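Local coordinates for protein putative oxidoreductase (Thermus thermophilus, PDB 2ISM) that is a putative oxidoreductase of the glucose/sorbosone dehydrogenase family, built as a beta-propeller and carrying a bound calcium ion, at residues G206-P211 with L273-G278. Residues are numbered along the deposited sequence; the frame is centred on the assembly and turned at random.
Sequences GLAWHP and LAFFRG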
ATOM      1  N   GLY B 206     -11.506  17.542   5.558  1.00 11.77           N
ATOM      2  CA  GLY B 206     -10.796  16.285   5.701  1.00 11.87           C
ATOM      3  C   GLY B 206     -10.447  15.786   7.089  1.00 10.54           C
ATOM      4  O   GLY B 206     -10.173  16.577   7.987  1.00 11.66           O
ATOM      5  N   LEU B 207     -10.470  14.467   7.258  1.00 13.10           N
ATOM      6  CA  LEU B 207     -10.149  13.822   8.529  1.00 12.23           C
ATOM      7  C   LEU B 207      -9.424  12.519   8.239  1.00 13.14           C
ATOM      8  O   LEU B 207      -9.942  11.667   7.521  1.00 11.01           O
ATOM      9  CB  LEU B 207     -11.423  13.501   9.316  1.00 14.68           C
ATOM     10  CG  LEU B 207     -12.262  14.635   9.910  1.00 11.71           C
ATOM     11  CD1 LEU B 207     -13.569  14.074  10.462  1.00 11.91           C
ATOM     12  CD2 LEU B 207     -11.473  15.334  11.003  1.00 12.02           C
ATOM     13  N   ALA B 208      -8.231  12.358   8.801  1.00 14.76           N
ATOM     14  CA  ALA B 208      -7.462  11.138   8.593  1.00 13.40           C
ATOM     15  C   ALA B 208      -6.550  10.882   9.788  1.00 11.70           C
ATOM     16  O   ALA B 208      -5.963  11.811  10.340  1.00 13.34           O
ATOM     17  CB  ALA B 208      -6.644  11.252   7.318  1.00 14.81           C
ATOM     18  N   TRP B 209      -6.440   9.622  10.192  1.00 14.52           N
ATOM     19  CA  TRP B 209      -5.591   9.260  11.326  1.00 15.16           C
ATOM     20  C   TRP B 209      -4.352   8.484  10.888  1.00 12.64           C
ATOM     21  O   TRP B 209      -4.439   7.552  10.090  1.00 14.81           O
ATOM     22  CB  TRP B 209      -6.394   8.431  12.334  1.00 14.64           C
ATOM     23  CG  TRP B 209      -7.374   9.240  13.140  1.00 13.27           C
ATOM     24  CD1 TRP B 209      -7.132   9.884  14.322  1.00 12.26           C
ATOM     25  CD2 TRP B 209      -8.743   9.513  12.806  1.00 11.90           C
ATOM     26  NE1 TRP B 209      -8.267  10.540  14.745  1.00 13.90           N
ATOM     27  CE2 TRP B 209      -9.266  10.330  13.835  1.00 12.80           C
ATOM     28  CE3 TRP B 209      -9.573   9.147  11.740  1.00 14.17           C
ATOM     29  CZ2 TRP B 209     -10.589  10.787  13.826  1.00 12.88           C
ATOM     30  CZ3 TRP B 209     -10.891   9.602  11.732  1.00 15.07           C
ATOM     31  CH2 TRP B 209     -11.384  10.414  12.771  1.00 14.76           C
ATOM     32  N   HIS B 210      -3.195   8.884  11.405  1.00 16.50           N
ATOM     33  CA  HIS B 210      -1.940   8.216  11.074  1.00 17.38           C
ATOM     34  C   HIS B 210      -2.023   6.803  11.656  1.00 20.21           C
ATOM     35  O   HIS B 210      -2.233   6.626  12.858  1.00 18.00           O
ATOM     36  CB  HIS B 210      -0.765   8.990  11.682  1.00 17.04           C
ATOM     37  CG  HIS B 210       0.572   8.564  11.164  1.00 24.89           C
ATOM     38  ND1 HIS B 210       1.135   7.344  11.468  1.00 23.30           N
ATOM     39  CD2 HIS B 210       1.455   9.196  10.354  1.00 25.39           C
ATOM     40  CE1 HIS B 210       2.308   7.242  10.867  1.00 25.34           C
ATOM     41  NE2 HIS B 210       2.525   8.351  10.185  1.00 23.48           N
ATOM     42  N   PRO B 211      -1.851   5.778  10.808  1.00 21.34           N
ATOM     43  CA  PRO B 211      -1.921   4.378  11.243  1.00 21.73           C
ATOM     44  C   PRO B 211      -0.980   3.955  12.372  1.00 22.80           C
ATOM     45  O   PRO B 211      -1.315   3.074  13.166  1.00 24.41           O
ATOM     46  CB  PRO B 211      -1.666   3.606   9.947  1.00 25.46           C
ATOM     47  CG  PRO B 211      -0.743   4.517   9.197  1.00 27.12           C
ATOM     48  CD  PRO B 211      -1.391   5.869   9.410  1.00 24.55           C
ATOM     49  N   LEU B 273      -8.532  13.660   2.883  1.00 13.27           N
ATOM     50  CA  LEU B 273      -7.161  13.160   2.804  1.00 15.55           C
ATOM     51  C   LEU B 273      -7.136  11.792   3.465  1.00 16.40           C
ATOM     52  O   LEU B 273      -8.032  11.463   4.243  1.00 12.82           O
ATOM     53  CB  LEU B 273      -6.165  14.107   3.492  1.00 16.43           C
ATOM     54  CG  LEU B 273      -6.464  14.877   4.785  1.00 27.26           C
ATOM     55  CD1 LEU B 273      -7.412  14.126   5.694  1.00 20.00           C
ATOM     56  CD2 LEU B 273      -5.138  15.161   5.479  1.00 20.01           C
ATOM     57  N   ALA B 274      -6.128  10.988   3.152  1.00 13.24           N
ATOM     58  CA  ALA B 274      -6.042   9.655   3.736  1.00 13.84           C
ATOM     59  C   ALA B 274      -4.626   9.112   3.718  1.00 18.28           C
ATOM     60  O   ALA B 274      -3.834   9.445   2.837  1.00 16.23           O
ATOM     61  CB  ALA B 274      -6.964   8.702   2.983  1.00 11.77           C
ATOM     62  N   PHE B 275      -4.315   8.272   4.701  1.00 18.47           N
ATOM     63  CA  PHE B 275      -3.002   7.647   4.776  1.00 18.83           C
ATOM     64  C   PHE B 275      -3.070   6.375   3.944  1.00 19.06           C
ATOM     65  O   PHE B 275      -3.974   5.554   4.106  1.00 18.93           O
ATOM     66  CB  PHE B 275      -2.640   7.353   6.233  1.00 17.96           C
ATOM     67  CG  PHE B 275      -2.160   8.566   6.983  1.00 19.52           C
ATOM     68  CD1 PHE B 275      -0.841   8.998   6.860  1.00 22.67           C
ATOM     69  CD2 PHE B 275      -3.032   9.302   7.775  1.00 18.65           C
ATOM     70  CE1 PHE B 275      -0.401  10.147   7.515  1.00 18.60           C
ATOM     71  CE2 PHE B 275      -2.603  10.455   8.435  1.00 18.20           C
ATOM     72  CZ  PHE B 275      -1.285  10.877   8.304  1.00 19.84           C
ATOM     73  N   PHE B 276      -2.115   6.231   3.037  1.00 21.04           N
ATOM     74  CA  PHE B 276      -2.071   5.098   2.124  1.00 24.08           C
ATOM     75  C   PHE B 276      -0.611   4.788   1.810  1.00 22.20           C
ATOM     76  O   PHE B 276       0.118   5.643   1.310  1.00 22.73           O
ATOM     77  CB  PHE B 276      -2.834   5.482   0.847  1.00 20.63           C
ATOM     78  CG  PHE B 276      -2.896   4.400  -0.195  1.00 19.30           C
ATOM     79  CD1 PHE B 276      -3.617   3.232   0.029  1.00 16.06           C
ATOM     80  CD2 PHE B 276      -2.282   4.583  -1.433  1.00 22.06           C
ATOM     81  CE1 PHE B 276      -3.729   2.259  -0.966  1.00 22.04           C
ATOM     82  CE2 PHE B 276      -2.387   3.618  -2.435  1.00 22.84           C
ATOM     83  CZ  PHE B 276      -3.114   2.454  -2.201  1.00 21.16           C
ATOM     84  N   ARG B 277      -0.188   3.571   2.131  1.00 27.43           N
ATOM     85  CA  ARG B 277       1.182   3.130   1.882  1.00 29.99           C
ATOM     86  C   ARG B 277       2.265   4.010   2.502  1.00 30.62           C
ATOM     87  O   ARG B 277       3.274   4.320   1.864  1.00 30.87           O
ATOM     88  CB  ARG B 277       1.408   2.990   0.373  1.00 26.88           C
ATOM     89  CG  ARG B 277       0.468   1.962  -0.242  1.00 31.95           C
ATOM     90  CD  ARG B 277       0.691   1.762  -1.725  1.00 32.59           C
ATOM     91  NE  ARG B 277      -0.261   0.795  -2.266  1.00 32.34           N
ATOM     92  CZ  ARG B 277      -0.321   0.441  -3.544  1.00 34.28           C
ATOM     93  NH1 ARG B 277       0.523   0.972  -4.418  1.00 37.21           N
ATOM     94  NH2 ARG B 277      -1.228  -0.437  -3.950  1.00 25.08           N
ATOM     95  N   GLY B 278       2.050   4.406   3.754  1.00 26.90           N
ATOM     96  CA  GLY B 278       3.022   5.220   4.458  1.00 27.20           C
ATOM     97  C   GLY B 278       3.062   6.690   4.090  1.00 28.52           C
ATOM     98  O   GLY B 278       3.835   7.451   4.671  1.00 33.72           O
TER
HETATM   99  O   HOH W   1       4.478   8.138   8.037  1.00 43.82           O
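F275 lays its ring against the backbone of W209-H210 and the side chains of H210 and P211, where the innermost strands of two adjacent beta-propeller blades, 208-209 and 270-276, pack against each other with no hydrogen bond between the two segments. The touching parts, 206-211 and 273-275, run nearly parallel, 5° apart. CG of F275 is anti to its carbonyl carbon (chi1 -79°), and the ring beyond it lies against the other blade. H210 CA sits over one face, displaced toward the rim, in a CH-pi contact 3.8 Å from the ring centroid. The side chains of H210 and F275 cross at about a right angle, with the ring planes inclined at 58° and H210 CD2 3.5 Å from F275 CE1; the imidazole also stacks on W302, and its ND1 is hydrogen-bonded to the backbone N of K212. P211 CD packs 3.7 Å from F275 CG, and F217 meets the phenyl ring edge-to-face. Deeper between the blades, A208 CB points toward 273-278 and meets L273 CD1 in a tight fit at 3.4 Å. Toward the outer end, a water 2.9 Å from H210 NE2 makes a weak, long hydrogen bond (3.5 Å) to G278 O.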